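Local coordinates for protein UDP-N-Acetylglucosamine 2-Epimerase (Thermus thermophilus, PDB 1V4V) that probably interconverts UDP-N-acetylglucosamine and UDP-N-acetylmannosamine by inverting the configuration at C2 of the sugar, at residues A18-P23 with H120-L125; R167-L172 with A362-L367; P212-L217 with P241-A246; V250-G253 with V258-D261. One frame throughout, in Å; residues are numbered along the deposited sequence.

Contact 1. Residues A18-P23 with H120-L125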
# COMPACT_ATOMS: atom_id res chain seq x y z
N ALA A 18 -0.79 -16.30 -14.03
CA ALA A 18 0.22 -17.29 -14.40
C ALA A 18 0.74 -17.02 -15.82
O ALA A 18 1.94 -17.08 -16.09
CB ALA A 18 -0.37 -18.70 -14.31
N THR A 19 -0.19 -16.71 -16.72
CA THR A 19 0.16 -16.44 -18.11
C THR A 19 1.12 -15.26 -18.24
O THR A 19 2.09 -15.33 -18.98
CB THR A 19 -1.11 -16.14 -18.95
OG1 THR A 19 -1.94 -17.30 -18.97
CG2 THR A 19 -0.73 -15.77 -20.37
N LYS A 20 0.83 -14.18 -17.52
CA LYS A 20 1.68 -13.00 -17.60
C LYS A 20 3.00 -13.16 -16.84
O LYS A 20 3.96 -12.45 -17.12
CB LYS A 20 0.92 -11.78 -17.06
CG LYS A 20 -0.30 -11.41 -17.90
CD LYS A 20 -0.98 -10.17 -17.34
CE LYS A 20 -2.22 -9.81 -18.16
NZ LYS A 20 -1.89 -9.54 -19.58
N MSE A 21 3.04 -14.11 -15.91
CA MSE A 21 4.26 -14.34 -15.13
C MSE A 21 5.20 -15.38 -15.74
O MSE A 21 6.41 -15.33 -15.51
CB MSE A 21 3.90 -14.74 -13.70
CG MSE A 21 3.28 -13.61 -12.89
SE MSE A 21 4.51 -12.16 -12.54
CE MSE A 21 4.51 -12.26 -10.60
N ALA A 22 4.65 -16.30 -16.52
CA ALA A 22 5.45 -17.35 -17.16
C ALA A 22 6.67 -16.80 -17.89
O ALA A 22 7.78 -17.33 -17.75
CB ALA A 22 4.57 -18.17 -18.13
N PRO A 23 6.50 -15.73 -18.69
CA PRO A 23 7.63 -15.15 -19.42
C PRO A 23 8.73 -14.67 -18.47
O PRO A 23 9.92 -14.73 -18.80
CB PRO A 23 7.00 -14.00 -20.19
CG PRO A 23 5.60 -14.47 -20.42
CD PRO A 23 5.23 -15.08 -19.09
N HIS A 120 6.69 -5.48 -8.27
CA HIS A 120 5.31 -5.54 -8.74
C HIS A 120 5.25 -5.46 -10.27
O HIS A 120 5.56 -4.42 -10.85
CB HIS A 120 4.51 -4.39 -8.13
CG HIS A 120 3.03 -4.54 -8.24
ND1 HIS A 120 2.15 -3.56 -7.86
CD2 HIS A 120 2.27 -5.58 -8.66
CE1 HIS A 120 0.91 -3.98 -8.03
NE2 HIS A 120 0.95 -5.21 -8.52
N VAL A 121 4.85 -6.56 -10.90
CA VAL A 121 4.75 -6.64 -12.36
C VAL A 121 3.45 -6.01 -12.87
O VAL A 121 2.38 -6.18 -12.27
CB VAL A 121 4.85 -8.12 -12.82
CG1 VAL A 121 4.80 -8.20 -14.35
CG2 VAL A 121 6.16 -8.73 -12.31
N GLU A 122 3.56 -5.28 -13.98
CA GLU A 122 2.44 -4.59 -14.61
C GLU A 122 1.80 -3.59 -13.64
O GLU A 122 0.58 -3.50 -13.54
CB GLU A 122 1.37 -5.57 -15.11
CG GLU A 122 0.51 -4.97 -16.23
CD GLU A 122 -0.70 -5.81 -16.60
OE1 GLU A 122 -0.55 -7.01 -16.89
OE2 GLU A 122 -1.82 -5.25 -16.61
N ALA A 123 2.65 -2.84 -12.95
CA ALA A 123 2.22 -1.85 -11.97
C ALA A 123 2.00 -0.44 -12.51
O ALA A 123 2.60 -0.04 -13.51
CB ALA A 123 3.23 -1.80 -10.83
N GLY A 124 1.14 0.32 -11.83
CA GLY A 124 0.91 1.70 -12.24
C GLY A 124 -0.46 2.08 -12.77
O GLY A 124 -0.78 3.27 -12.84
N LEU A 125 -1.27 1.10 -13.14
CA LEU A 125 -2.60 1.41 -13.65
C LEU A 125 -3.48 1.90 -12.50
O LEU A 125 -3.51 1.29 -11.44
CB LEU A 125 -3.22 0.17 -14.31
CG LEU A 125 -2.36 -0.42 -15.44
CD1 LEU A 125 -3.11 -1.57 -16.11
CD2 LEU A 125 -2.02 0.66 -16.45
O HOH W 1 0.65 -7.84 -19.91

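Contact 2. Residues R167-L172 with A362-L367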
# COMPACT_ATOMS: atom_id res chain seq x y z
N ARG A 167 9.94 6.77 -6.41
CA ARG A 167 11.12 7.40 -6.99
C ARG A 167 11.47 6.80 -8.34
O ARG A 167 11.17 5.63 -8.62
CB ARG A 167 12.30 7.24 -6.03
CG ARG A 167 12.09 7.91 -4.69
CD ARG A 167 13.09 7.42 -3.66
NE ARG A 167 12.98 5.98 -3.44
CZ ARG A 167 13.58 5.33 -2.46
NH1 ARG A 167 14.35 5.98 -1.59
NH2 ARG A 167 13.42 4.01 -2.34
N GLU A 168 12.12 7.60 -9.18
CA GLU A 168 12.54 7.19 -10.52
C GLU A 168 13.30 5.87 -10.54
O GLU A 168 12.98 4.97 -11.32
CB GLU A 168 13.41 8.28 -11.15
CG GLU A 168 12.64 9.42 -11.77
CD GLU A 168 12.16 9.11 -13.17
OE1 GLU A 168 11.41 9.93 -13.74
OE2 GLU A 168 12.55 8.05 -13.71
N GLU A 169 14.32 5.76 -9.70
CA GLU A 169 15.15 4.56 -9.65
C GLU A 169 14.34 3.31 -9.31
O GLU A 169 14.77 2.19 -9.60
CB GLU A 169 16.28 4.74 -8.63
CG GLU A 169 15.86 4.50 -7.18
CD GLU A 169 16.19 3.09 -6.72
OE1 GLU A 169 15.60 2.64 -5.71
OE2 GLU A 169 17.05 2.44 -7.35
N GLY A 170 13.18 3.50 -8.70
CA GLY A 170 12.35 2.37 -8.34
C GLY A 170 11.31 1.99 -9.37
O GLY A 170 10.44 1.17 -9.10
N ILE A 171 11.40 2.58 -10.56
CA ILE A 171 10.44 2.28 -11.63
C ILE A 171 11.16 1.95 -12.93
O ILE A 171 12.10 2.63 -13.33
CB ILE A 171 9.52 3.48 -11.92
CG1 ILE A 171 8.81 3.93 -10.63
CG2 ILE A 171 8.49 3.10 -12.98
CD1 ILE A 171 8.11 5.26 -10.75
N LEU A 172 10.69 0.89 -13.60
CA LEU A 172 11.24 0.46 -14.88
C LEU A 172 10.06 0.27 -15.84
O LEU A 172 9.12 -0.45 -15.52
CB LEU A 172 11.98 -0.88 -14.71
CG LEU A 172 12.57 -1.51 -15.98
CD1 LEU A 172 13.74 -0.68 -16.47
CD2 LEU A 172 13.05 -2.93 -15.67
N ALA A 362 17.61 -8.94 -11.26
CA ALA A 362 19.03 -9.26 -11.17
C ALA A 362 19.82 -8.03 -10.75
O ALA A 362 20.75 -8.11 -9.94
CB ALA A 362 19.53 -9.76 -12.52
N TRP A 363 19.44 -6.88 -11.29
CA TRP A 363 20.09 -5.61 -10.98
C TRP A 363 19.91 -5.26 -9.50
O TRP A 363 20.86 -4.83 -8.84
CB TRP A 363 19.50 -4.50 -11.86
CG TRP A 363 19.87 -3.12 -11.42
CD1 TRP A 363 21.13 -2.61 -11.27
CD2 TRP A 363 18.96 -2.07 -11.08
NE1 TRP A 363 21.06 -1.30 -10.87
CE2 TRP A 363 19.74 -0.94 -10.74
CE3 TRP A 363 17.57 -1.96 -11.03
CZ2 TRP A 363 19.18 0.28 -10.35
CZ3 TRP A 363 17.00 -0.75 -10.64
CH2 TRP A 363 17.81 0.35 -10.31
N ARG A 364 18.70 -5.45 -8.98
CA ARG A 364 18.42 -5.16 -7.58
C ARG A 364 19.22 -6.09 -6.68
O ARG A 364 19.61 -5.70 -5.57
CB ARG A 364 16.93 -5.32 -7.28
CG ARG A 364 16.07 -4.16 -7.74
CD ARG A 364 16.62 -2.85 -7.21
NE ARG A 364 15.57 -1.87 -6.94
CZ ARG A 364 15.80 -0.58 -6.71
NH1 ARG A 364 17.04 -0.12 -6.71
NH2 ARG A 364 14.78 0.23 -6.47
N LEU A 365 19.44 -7.31 -7.15
CA LEU A 365 20.19 -8.30 -6.38
C LEU A 365 21.69 -8.21 -6.65
O LEU A 365 22.46 -9.06 -6.20
CB LEU A 365 19.68 -9.71 -6.71
CG LEU A 365 18.23 -10.02 -6.30
CD1 LEU A 365 17.83 -11.38 -6.84
CD2 LEU A 365 18.11 -9.98 -4.79
N GLY A 366 22.10 -7.19 -7.40
CA GLY A 366 23.50 -7.00 -7.71
C GLY A 366 24.12 -8.06 -8.59
O GLY A 366 25.29 -8.41 -8.42
N LEU A 367 23.35 -8.58 -9.54
CA LEU A 367 23.83 -9.62 -10.45
C LEU A 367 23.80 -9.14 -11.90
O LEU A 367 23.69 -9.95 -12.82
CB LEU A 367 22.98 -10.88 -10.32
CG LEU A 367 23.04 -11.66 -9.00
CD1 LEU A 367 22.11 -12.85 -9.07
CD2 LEU A 367 24.47 -12.12 -8.74

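Contact 3. Residues P212-L217 with P241-A246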
# COMPACT_ATOMS: atom_id res chain seq x y z
N PRO A 212 -26.80 -10.66 -33.30
CA PRO A 212 -27.82 -10.57 -34.35
C PRO A 212 -27.32 -10.25 -35.75
O PRO A 212 -28.10 -10.29 -36.71
CB PRO A 212 -28.75 -9.49 -33.81
CG PRO A 212 -27.81 -8.57 -33.12
CD PRO A 212 -26.92 -9.53 -32.37
N LEU A 213 -26.04 -9.93 -35.88
CA LEU A 213 -25.45 -9.62 -37.18
C LEU A 213 -24.63 -10.80 -37.68
O LEU A 213 -24.15 -10.79 -38.82
CB LEU A 213 -24.51 -8.41 -37.06
CG LEU A 213 -25.01 -7.13 -36.39
CD1 LEU A 213 -23.90 -6.08 -36.47
CD2 LEU A 213 -26.27 -6.64 -37.08
N LEU A 214 -24.47 -11.82 -36.84
CA LEU A 214 -23.66 -12.98 -37.19
C LEU A 214 -24.02 -13.66 -38.50
O LEU A 214 -23.14 -14.04 -39.26
CB LEU A 214 -23.67 -14.00 -36.06
CG LEU A 214 -22.82 -13.63 -34.84
CD1 LEU A 214 -22.89 -14.76 -33.82
CD2 LEU A 214 -21.38 -13.38 -35.25
N SER A 215 -25.32 -13.83 -38.77
CA SER A 215 -25.72 -14.46 -40.01
C SER A 215 -25.30 -13.61 -41.21
O SER A 215 -24.76 -14.14 -42.18
CB SER A 215 -27.24 -14.69 -40.03
OG SER A 215 -27.62 -15.39 -41.20
N ASP A 216 -25.55 -12.31 -41.14
CA ASP A 216 -25.17 -11.40 -42.23
C ASP A 216 -23.64 -11.37 -42.39
O ASP A 216 -23.13 -11.39 -43.51
CB ASP A 216 -25.67 -9.96 -41.95
CG ASP A 216 -27.17 -9.81 -42.17
OD1 ASP A 216 -27.82 -10.75 -42.67
OD2 ASP A 216 -27.70 -8.72 -41.83
N LEU A 217 -22.91 -11.32 -41.28
CA LEU A 217 -21.45 -11.29 -41.34
C LEU A 217 -20.90 -12.62 -41.84
O LEU A 217 -19.91 -12.65 -42.57
CB LEU A 217 -20.87 -10.95 -39.96
CG LEU A 217 -21.15 -9.53 -39.47
CD1 LEU A 217 -20.69 -9.36 -38.04
CD2 LEU A 217 -20.45 -8.53 -40.39
N PRO A 241 -25.25 -21.48 -28.33
CA PRO A 241 -26.19 -21.91 -29.37
C PRO A 241 -26.64 -20.76 -30.27
O PRO A 241 -26.85 -20.95 -31.47
CB PRO A 241 -27.35 -22.49 -28.57
CG PRO A 241 -26.66 -23.06 -27.36
CD PRO A 241 -25.69 -21.95 -27.00
N VAL A 242 -26.78 -19.57 -29.70
CA VAL A 242 -27.20 -18.39 -30.46
C VAL A 242 -26.22 -18.11 -31.60
O VAL A 242 -26.62 -17.76 -32.71
CB VAL A 242 -27.27 -17.13 -29.56
CG1 VAL A 242 -27.81 -15.96 -30.35
CG2 VAL A 242 -28.13 -17.41 -28.34
N VAL A 243 -24.93 -18.28 -31.30
CA VAL A 243 -23.87 -18.06 -32.27
C VAL A 243 -23.90 -19.14 -33.35
O VAL A 243 -23.83 -18.84 -34.54
CB VAL A 243 -22.49 -18.10 -31.60
CG1 VAL A 243 -21.38 -17.99 -32.64
CG2 VAL A 243 -22.38 -16.97 -30.59
N ARG A 244 -24.01 -20.39 -32.93
CA ARG A 244 -24.02 -21.50 -33.87
C ARG A 244 -25.25 -21.55 -34.76
O ARG A 244 -25.15 -21.90 -35.93
CB ARG A 244 -23.85 -22.82 -33.10
CG ARG A 244 -22.58 -22.81 -32.27
CD ARG A 244 -22.01 -24.18 -32.04
NE ARG A 244 -20.62 -24.10 -31.63
CZ ARG A 244 -19.80 -25.14 -31.57
NH1 ARG A 244 -20.24 -26.35 -31.89
NH2 ARG A 244 -18.54 -24.97 -31.20
N GLU A 245 -26.40 -21.17 -34.23
CA GLU A 245 -27.61 -21.17 -35.05
C GLU A 245 -27.46 -20.17 -36.18
O GLU A 245 -28.05 -20.33 -37.26
CB GLU A 245 -28.83 -20.81 -34.21
CG GLU A 245 -29.46 -22.01 -33.52
CD GLU A 245 -30.63 -21.61 -32.65
OE1 GLU A 245 -30.39 -20.99 -31.59
OE2 GLU A 245 -31.77 -21.91 -33.04
N ALA A 246 -26.67 -19.13 -35.94
CA ALA A 246 -26.45 -18.10 -36.94
C ALA A 246 -25.38 -18.46 -37.96
O ALA A 246 -25.59 -18.32 -39.16
CB ALA A 246 -26.08 -16.78 -36.25
O HOH W 2 -27.87 -18.01 -40.36

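Contact 4. Residues V250-G253 with V258-D261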
# COMPACT_ATOMS: atom_id res chain seq x y z
N VAL A 250 -24.78 -21.10 -42.50
CA VAL A 250 -24.12 -20.35 -43.56
C VAL A 250 -22.75 -20.92 -43.94
O VAL A 250 -22.45 -21.07 -45.13
CB VAL A 250 -23.92 -18.87 -43.16
CG1 VAL A 250 -23.14 -18.14 -44.25
CG2 VAL A 250 -25.27 -18.20 -42.91
N LEU A 251 -21.94 -21.24 -42.94
CA LEU A 251 -20.59 -21.71 -43.20
C LEU A 251 -20.36 -23.22 -43.29
O LEU A 251 -19.31 -23.64 -43.76
CB LEU A 251 -19.63 -21.09 -42.19
CG LEU A 251 -19.58 -19.55 -42.25
CD1 LEU A 251 -18.64 -19.02 -41.15
CD2 LEU A 251 -19.10 -19.10 -43.62
N LYS A 252 -21.31 -24.02 -42.81
CA LYS A 252 -21.16 -25.47 -42.92
C LYS A 252 -21.32 -25.80 -44.39
O LYS A 252 -22.25 -25.31 -45.04
CB LYS A 252 -22.25 -26.21 -42.13
CG LYS A 252 -22.00 -26.32 -40.65
CD LYS A 252 -20.84 -27.24 -40.34
CE LYS A 252 -20.62 -27.35 -38.84
NZ LYS A 252 -19.49 -28.24 -38.47
N GLY A 253 -20.43 -26.62 -44.93
CA GLY A 253 -20.54 -26.97 -46.32
C GLY A 253 -19.73 -26.07 -47.23
O GLY A 253 -19.66 -26.30 -48.43
N VAL A 258 -13.21 -24.09 -42.20
CA VAL A 258 -13.11 -25.17 -41.23
C VAL A 258 -13.66 -24.65 -39.91
O VAL A 258 -13.11 -23.72 -39.32
CB VAL A 258 -11.64 -25.61 -41.00
CG1 VAL A 258 -11.59 -26.67 -39.90
CG2 VAL A 258 -11.05 -26.16 -42.29
N LEU A 259 -14.77 -25.24 -39.46
CA LEU A 259 -15.36 -24.82 -38.20
C LEU A 259 -14.89 -25.74 -37.08
O LEU A 259 -15.01 -26.96 -37.17
CB LEU A 259 -16.89 -24.83 -38.29
CG LEU A 259 -17.51 -24.06 -39.46
CD1 LEU A 259 -19.02 -23.99 -39.27
CD2 LEU A 259 -16.93 -22.65 -39.54
N LEU A 260 -14.34 -25.14 -36.03
CA LEU A 260 -13.84 -25.90 -34.90
C LEU A 260 -14.48 -25.45 -33.60
O LEU A 260 -15.17 -24.43 -33.55
CB LEU A 260 -12.32 -25.72 -34.78
CG LEU A 260 -11.47 -26.08 -36.00
CD1 LEU A 260 -10.02 -25.71 -35.73
CD2 LEU A 260 -11.60 -27.56 -36.31
N ASP A 261 -14.25 -26.22 -32.54
CA ASP A 261 -14.74 -25.87 -31.22
C ASP A 261 -13.67 -24.96 -30.64
O ASP A 261 -12.54 -24.94 -31.13
CB ASP A 261 -14.89 -27.12 -30.34
CG ASP A 261 -16.14 -27.93 -30.66
OD1 ASP A 261 -16.24 -29.07 -30.16
OD2 ASP A 261 -17.01 -27.42 -31.39
O HOH W 3 -18.03 -28.00 -35.92

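Contact 1. Residues A18-P23 with H120-L125
Lys20 brings the aliphatic part of its side chain against the carboxylate of Glu122, with CD 3.2 Å from OE1 and CE only slightly farther. The lysine runs extended from CB to CE and then turns at its last torsion (chi4 -59°). It is therefore the methylenes that touch the acid, while the ammonium group is swung aside: NZ stands 3.9 Å from OE1 of Glu122, a long salt bridge. A water at the side of the pair bridges them. It accepts from Lys20 NZ at 3.1 Å and donates a weak bond to Glu122 OE1 at 3.4 Å. Glu122 can reach across because its own chain is extended, with CG anti to the backbone N (chi1 -157°).

The helix 15-29 that carries Lys20 follows the first strand, 6-12, of the parallel Rossmann-like sheet in the N-terminal half of this GT-B fold. Glu122 lies just past Val121, and loops at the C-terminal ends of strands commonly shape the ligand cleft in such folds. A glycerol about 4 Å from the Lys20 side chain, probably from the crystallisation liquor, is consistent with a pocket here.

Deeper in, the contact becomes apolar. Met21 is present as selenomethionine, and its SE lies 3.8 Å from CG2 of Val121, the methyl group anti to the valine's carbonyl carbon. A long, flexible methionine chain suits this place, its bends at chi2 and chi3 bringing the chalcogen to a beta-branched residue held by the sheet. His98, on the intervening strand 94-98, touches all four of these side chains.

Contact 2. Residues R167-L172 with A362-L367
Two bent side chains bring Glu169 and Arg364 together. In Glu169, CG sits between the backbone N and the carbonyl carbon (chi1 81°), and a second bend at chi2 folds the carboxylate round to the arginine. Arg364 keeps CG beside its backbone N and bends at chi2 and chi3, which delivers the guanidinium end-on. Both terminal nitrogens are used, one for each oxygen. NH2 donates to OE1 of Glu169 at 2.7 Å in a nearly straight bond (163°), while NH1 meets OE2 at 2.6 Å along a more bent path. The fork is not coplanar: the carboxylate and guanidinium planes are 56° apart. In keeping with this twist, OE2 uses its syn lone pair, while OE1 is met from above the carboxylate plane.

Arginine suits this position because its charge serves two acids: besides Glu169, NE makes a salt bridge with Asp148, which probably limits the rotation of the guanidinium. Trp363 lies over one face of that group, its CZ3 3.7 Å above the plane and offset toward the rim, and the indole edge is turned to the other segment, with CH2 3.6 Å from the carbonyl O of Glu169. Gly170 also packs here, its CA 3.7 Å from NH2 of Arg364.

The helix 353-364 ends in a Schellman motif with Gly366 at C-prime, where Leu367 N bonds to Ala362 O and Gly366 N to Trp363 O. Here a last helix is tied to the 3-10 turn that leads into edge strand 171-173, as in GT-B folds whose C-terminal segment crosses back to the first domain.

Contact 3. Residues P212-L217 with P241-A246
No aromatic ring or other flat side chain takes part where Leu214 meets Val243 and Ala246; the planar group in play is the peptide carbonyl of Ala246, whose O approaches CA of Ser215 at 4.0 Å. The rest is aliphatic. Leu214, near the start of helix 214-227, points toward helix 241-251 and sends CD1 across Val243, 3.8 Å from CG1 and almost as close to CG2, so that one leucine methyl rests against both branches of the valine. Closer to the backbone, CB of Leu214 meets CB of Ala246 at 3.7 Å. Alanine fits here because the two helices come very near, with the CA atoms of Ser215 and Ala246 only 4.8 Å apart. Trp211 and Val237 add further cover to Val243.

At the more exposed margin the contact turns polar. Ser215 places OG anti to its backbone N (chi1 -176°), from where it shares a water with the second helix: the water is 2.8 Å from Ser215 OG and donates to Ala246 O at 2.6 Å. Apolar packing thus makes the direct contact on the buried side, and the solvent-facing side is joined through water, as expected for two surface helices flanking the same sheet.

Contact 4. Residues V250-G253 with V258-D261
Leu259, which follows the outward-facing Val258 in strand 257-260, points toward the end of helix 241-251 and meets both Leu251 and Lys252. CD2 lies 4.1 Å from CB of Leu251, in the last turn of the helix, and CD1 approaches the same CB a little farther off. CD1 also lies alongside the aliphatic length of Lys252, nearest to CE at 3.7 Å and with CD and CG close behind.

Lysine suits this exposed position: its methylenes cover a leucine while its ammonium group reaches a water. A bend at chi2 (-69°) lays the chain across the leucine, and chi3 and chi4 are extended. NZ donates to the water at 2.9 Å, which in turn gives a weak bond to Leu259 O; Lys252 also makes a cation-pi contact with Phe248. Beyond Leu259 the strand continues with Leu260, whose backbone pairs with Tyr235 of the neighbouring strand. The side chain of Tyr235 touches both Leu251 and Leu259, adding to the apolar layer between helix and sheet. Such packing of a helix on the strand that follows it belongs to the beta-alpha-beta unit of strand 232-236, helix 241-251 and strand 257-260, at one edge of the C-terminal Rossmann-like sheet.

The four contacts fall into two pairs, one in each half of the two-domain GT-B chain. Contacts 1 and 2 both reach the N-terminal parallel sheet, their centres 16 Å apart and their nearest atoms about 7 Å apart. Contacts 3 and 4 share helix 241-251 and lie 12 Å apart between centres; they touch directly, Arg244 NH2 forming a 2.9 Å salt bridge with Asp261 OD2. Contact 1, beside the bound glycerol, is 36 Å from each of these, centre to centre. Contact 2 is 51 Å from both by the same measure, across the centre of the chain, yet along the sequence its 167-172 and 362-367 segments enclose contacts 3 and 4.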